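Local coordinates for replication initiation and membrane attachment protein (Geobacillus stearothermophilus 10, PDB 5WTN) that takes part in primosome assembly as a tetramer that forms a complex with a primosomal re-initiation protein, and probably helps load the replicative helicase during DNA replication, at residues L236-L250 with D264-L276. Residues are numbered along the deposited sequence; the frame is centred on the assembly and turned at random.
Sequences LAFLYGIPPLEMQKL and DALRRAAREWYEL
W273 lies against the turn between helices 227-240 and 244-254. I242 CG1 sits over one face of its six-membered ring, a CH-pi contact 4.1 Å from the W273 centroid, while P243 CD approaches CZ2 obliquely. Turning CG anti to the backbone N (chi1 -177°) carries the indole across to the turn, where W273 NE1 donates in the ring plane to the anti lone pair of E246 OE1 (2.7 Å, 162°). The indole itself is well packed; the looser side is its polar rim, where exposed K249 makes a long salt bridge to E246 OE1 within 236-250. The apolar side is tight. A270 CB meets L236 CD2 at 3.8 Å and I242 CD1 at 3.9 Å, and the M247 side chain crosses that of L266 at about a right angle, with M247 CE 3.6 Å from L266 CD1. L250 enters as a knob among L266, A269, A270 and W273. Y240 and Y274 meet obliquely, Y240 CD1 lying over one face of the Y274 ring, offset toward its rim. Helices 236-240 and 244-250, joined by the short turn, thus pack against 264-276, which runs at 23° to 236-240. Strand 283-287 adds P283 against both tyrosines, helix 208-217 backs M247 through F211, and V126 of the second subunit packs on Y240.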
# COMPACT_ATOMS: atom_id res chain seq x y z
N LEU A 236 7.21 20.87 -28.35
CA LEU A 236 7.00 22.30 -28.37
C LEU A 236 6.12 22.71 -29.56
O LEU A 236 5.14 23.45 -29.41
CB LEU A 236 8.34 23.01 -28.40
CG LEU A 236 9.03 22.91 -27.04
CD1 LEU A 236 10.46 23.45 -27.09
CD2 LEU A 236 8.20 23.65 -25.99
N ALA A 237 6.45 22.17 -30.72
CA ALA A 237 5.69 22.42 -31.94
C ALA A 237 4.25 21.98 -31.77
O ALA A 237 3.32 22.67 -32.21
CB ALA A 237 6.32 21.68 -33.10
N PHE A 238 4.05 20.83 -31.14
CA PHE A 238 2.72 20.27 -31.04
C PHE A 238 1.91 21.04 -30.02
O PHE A 238 0.75 21.38 -30.25
CB PHE A 238 2.80 18.80 -30.66
CG PHE A 238 1.46 18.19 -30.32
CD1 PHE A 238 0.72 17.53 -31.29
CD2 PHE A 238 0.96 18.27 -29.02
CE1 PHE A 238 -0.52 16.98 -30.96
CE2 PHE A 238 -0.27 17.72 -28.69
CZ PHE A 238 -1.01 17.08 -29.66
N LEU A 239 2.52 21.30 -28.87
CA LEU A 239 1.85 21.99 -27.78
C LEU A 239 1.48 23.42 -28.17
O LEU A 239 0.38 23.87 -27.87
CB LEU A 239 2.75 22.01 -26.54
CG LEU A 239 2.26 22.84 -25.35
CD1 LEU A 239 1.07 22.19 -24.74
CD2 LEU A 239 3.35 23.04 -24.31
N TYR A 240 2.42 24.13 -28.80
CA TYR A 240 2.25 25.54 -29.15
C TYR A 240 1.88 25.90 -30.61
O TYR A 240 1.65 27.08 -30.92
CB TYR A 240 3.51 26.28 -28.73
CG TYR A 240 3.71 26.30 -27.24
CD1 TYR A 240 2.71 26.74 -26.40
CD2 TYR A 240 4.90 25.87 -26.67
CE1 TYR A 240 2.89 26.78 -25.03
CE2 TYR A 240 5.09 25.89 -25.30
CZ TYR A 240 4.07 26.35 -24.48
OH TYR A 240 4.23 26.38 -23.10
N GLY A 241 1.84 24.91 -31.50
CA GLY A 241 1.52 25.16 -32.89
C GLY A 241 2.58 25.96 -33.65
O GLY A 241 2.28 26.64 -34.64
N ILE A 242 3.82 25.86 -33.20
CA ILE A 242 4.92 26.60 -33.81
C ILE A 242 5.32 26.01 -35.17
O ILE A 242 5.69 24.85 -35.26
CB ILE A 242 6.17 26.60 -32.88
CG1 ILE A 242 5.82 27.14 -31.50
CG2 ILE A 242 7.30 27.41 -33.48
CD1 ILE A 242 6.96 27.11 -30.56
N PRO A 243 5.25 26.83 -36.23
CA PRO A 243 5.72 26.45 -37.58
C PRO A 243 7.25 26.29 -37.64
O PRO A 243 7.94 26.75 -36.73
CB PRO A 243 5.26 27.61 -38.45
CG PRO A 243 5.09 28.75 -37.51
CD PRO A 243 4.64 28.16 -36.22
N PRO A 244 7.78 25.62 -38.69
CA PRO A 244 9.22 25.35 -38.77
C PRO A 244 10.11 26.57 -38.91
O PRO A 244 11.18 26.58 -38.31
CB PRO A 244 9.34 24.47 -40.03
CG PRO A 244 7.98 23.87 -40.19
CD PRO A 244 7.04 24.95 -39.77
N LEU A 245 9.71 27.57 -39.70
CA LEU A 245 10.51 28.79 -39.84
C LEU A 245 10.64 29.48 -38.49
O LEU A 245 11.71 29.96 -38.14
CB LEU A 245 9.90 29.75 -40.85
CG LEU A 245 10.50 29.70 -42.26
CD1 LEU A 245 9.93 30.81 -43.14
CD2 LEU A 245 12.02 29.76 -42.19
N GLU A 246 9.54 29.52 -37.75
CA GLU A 246 9.57 30.09 -36.41
C GLU A 246 10.42 29.26 -35.42
O GLU A 246 11.14 29.84 -34.59
CB GLU A 246 8.15 30.34 -35.89
CG GLU A 246 7.38 31.45 -36.64
CD GLU A 246 7.96 32.86 -36.44
OE1 GLU A 246 7.82 33.43 -35.32
OE2 GLU A 246 8.55 33.41 -37.40
N MET A 247 10.57 27.95 -35.54
CA MET A 247 11.44 27.25 -34.61
C MET A 247 12.77 27.31 -35.04
O MET A 247 13.64 27.08 -34.34
CB MET A 247 11.13 25.83 -34.46
CG MET A 247 11.78 25.28 -33.24
SD MET A 247 10.51 24.91 -32.18
CE MET A 247 11.22 24.61 -30.78
N GLN A 248 12.93 27.63 -36.24
CA GLN A 248 14.27 27.93 -36.68
C GLN A 248 14.79 29.14 -35.91
O GLN A 248 15.89 29.09 -35.35
CB GLN A 248 14.32 28.18 -38.18
CG GLN A 248 15.72 28.34 -38.74
CD GLN A 248 15.72 28.62 -40.23
OE1 GLN A 248 14.86 28.12 -40.97
NE2 GLN A 248 16.67 29.43 -40.69
N LYS A 249 13.99 30.21 -35.84
CA LYS A 249 14.38 31.39 -35.09
C LYS A 249 14.69 31.05 -33.63
O LYS A 249 15.79 31.30 -33.15
CB LYS A 249 13.33 32.51 -35.16
CG LYS A 249 13.57 33.52 -36.29
CD LYS A 249 12.84 34.86 -36.01
CE LYS A 249 11.39 34.63 -35.56
NZ LYS A 249 10.56 35.88 -35.38
N LEU A 250 13.71 30.44 -32.96
CA LEU A 250 13.85 30.06 -31.56
C LEU A 250 15.13 29.27 -31.31
O LEU A 250 15.86 29.51 -30.35
CB LEU A 250 12.66 29.24 -31.12
CG LEU A 250 11.29 29.90 -31.31
CD1 LEU A 250 10.19 28.98 -30.79
CD2 LEU A 250 11.26 31.26 -30.63
N ASP A 264 16.04 23.78 -21.92
CA ASP A 264 15.44 24.70 -20.95
C ASP A 264 15.22 26.08 -21.59
O ASP A 264 14.13 26.63 -21.52
CB ASP A 264 16.30 24.80 -19.69
CG ASP A 264 15.83 23.86 -18.57
OD1 ASP A 264 15.21 22.81 -18.86
OD2 ASP A 264 16.10 24.18 -17.38
N ALA A 265 16.26 26.61 -22.23
CA ALA A 265 16.19 27.91 -22.90
C ALA A 265 15.25 27.92 -24.11
O ALA A 265 14.52 28.90 -24.33
CB ALA A 265 17.56 28.35 -23.32
N LEU A 266 15.27 26.84 -24.88
CA LEU A 266 14.33 26.65 -25.99
C LEU A 266 12.89 26.65 -25.49
O LEU A 266 12.04 27.31 -26.07
CB LEU A 266 14.63 25.34 -26.71
CG LEU A 266 13.78 25.04 -27.94
CD1 LEU A 266 13.99 26.09 -29.00
CD2 LEU A 266 14.12 23.69 -28.50
N ARG A 267 12.62 25.91 -24.42
CA ARG A 267 11.30 25.87 -23.81
C ARG A 267 10.78 27.26 -23.46
O ARG A 267 9.63 27.58 -23.74
CB ARG A 267 11.27 24.95 -22.57
CG ARG A 267 11.33 23.44 -22.90
CD ARG A 267 11.27 22.51 -21.66
NE ARG A 267 10.07 22.70 -20.82
CZ ARG A 267 9.76 21.91 -19.78
NH1 ARG A 267 10.55 20.88 -19.47
NH2 ARG A 267 8.66 22.14 -19.05
N ARG A 268 11.64 28.08 -22.86
CA ARG A 268 11.27 29.45 -22.52
C ARG A 268 10.92 30.27 -23.75
O ARG A 268 9.90 30.95 -23.78
CB ARG A 268 12.39 30.15 -21.75
CG ARG A 268 12.73 29.48 -20.43
CD ARG A 268 13.54 30.38 -19.49
NE ARG A 268 14.21 29.57 -18.48
CZ ARG A 268 15.47 29.16 -18.58
NH1 ARG A 268 16.20 29.52 -19.64
NH2 ARG A 268 16.01 28.41 -17.62
N ALA A 269 11.79 30.22 -24.76
CA ALA A 269 11.58 30.94 -26.01
C ALA A 269 10.24 30.57 -26.62
O ALA A 269 9.49 31.44 -27.07
CB ALA A 269 12.69 30.60 -26.98
N ALA A 270 9.95 29.27 -26.62
CA ALA A 270 8.68 28.74 -27.11
C ALA A 270 7.50 29.29 -26.29
O ALA A 270 6.53 29.79 -26.87
CB ALA A 270 8.70 27.23 -27.08
N ARG A 271 7.59 29.18 -24.97
CA ARG A 271 6.55 29.69 -24.07
C ARG A 271 6.31 31.18 -24.31
O ARG A 271 5.18 31.65 -24.27
CB ARG A 271 6.89 29.40 -22.60
CG ARG A 271 5.98 30.08 -21.55
CD ARG A 271 6.12 29.49 -20.11
NE ARG A 271 7.50 29.09 -19.76
CZ ARG A 271 7.92 27.83 -19.64
NH1 ARG A 271 7.08 26.81 -19.83
NH2 ARG A 271 9.18 27.57 -19.31
N GLU A 272 7.38 31.93 -24.59
CA GLU A 272 7.29 33.35 -24.87
C GLU A 272 6.58 33.60 -26.20
O GLU A 272 5.64 34.39 -26.29
CB GLU A 272 8.69 33.99 -24.88
CG GLU A 272 9.37 34.11 -23.51
CD GLU A 272 10.84 34.57 -23.61
OE1 GLU A 272 11.26 35.07 -24.69
OE2 GLU A 272 11.58 34.41 -22.62
N TRP A 273 7.07 32.94 -27.25
CA TRP A 273 6.48 33.04 -28.58
C TRP A 273 4.97 32.86 -28.54
O TRP A 273 4.23 33.57 -29.21
CB TRP A 273 7.12 31.99 -29.49
CG TRP A 273 6.69 32.00 -30.93
CD1 TRP A 273 7.35 32.57 -31.97
CD2 TRP A 273 5.52 31.37 -31.49
NE1 TRP A 273 6.66 32.35 -33.15
CE2 TRP A 273 5.54 31.62 -32.87
CE3 TRP A 273 4.47 30.62 -30.95
CZ2 TRP A 273 4.53 31.15 -33.73
CZ3 TRP A 273 3.47 30.16 -31.80
CH2 TRP A 273 3.51 30.42 -33.17
N TYR A 274 4.50 31.91 -27.73
CA TYR A 274 3.08 31.62 -27.67
C TYR A 274 2.31 32.78 -27.05
O TYR A 274 1.23 33.12 -27.53
CB TYR A 274 2.83 30.33 -26.90
CG TYR A 274 1.44 29.75 -27.05
CD1 TYR A 274 0.48 29.93 -26.05
CD2 TYR A 274 1.09 28.99 -28.17
CE1 TYR A 274 -0.79 29.38 -26.17
CE2 TYR A 274 -0.18 28.43 -28.29
CZ TYR A 274 -1.11 28.64 -27.29
OH TYR A 274 -2.37 28.09 -27.40
N GLU A 275 2.87 33.38 -26.01
CA GLU A 275 2.26 34.55 -25.38
C GLU A 275 2.04 35.70 -26.37
O GLU A 275 1.04 36.41 -26.28
CB GLU A 275 3.09 35.03 -24.19
CG GLU A 275 3.25 34.01 -23.08
CD GLU A 275 4.30 34.44 -22.05
OE1 GLU A 275 4.72 35.62 -22.10
OE2 GLU A 275 4.69 33.59 -21.21
N LEU A 276 2.96 35.89 -27.31
CA LEU A 276 2.78 36.93 -28.32
C LEU A 276 1.70 36.57 -29.33
O LEU A 276 0.81 37.37 -29.63
CB LEU A 276 4.09 37.25 -29.06
CG LEU A 276 5.22 37.84 -28.22
CD1 LEU A 276 6.29 38.47 -29.11
CD2 LEU A 276 4.68 38.84 -27.20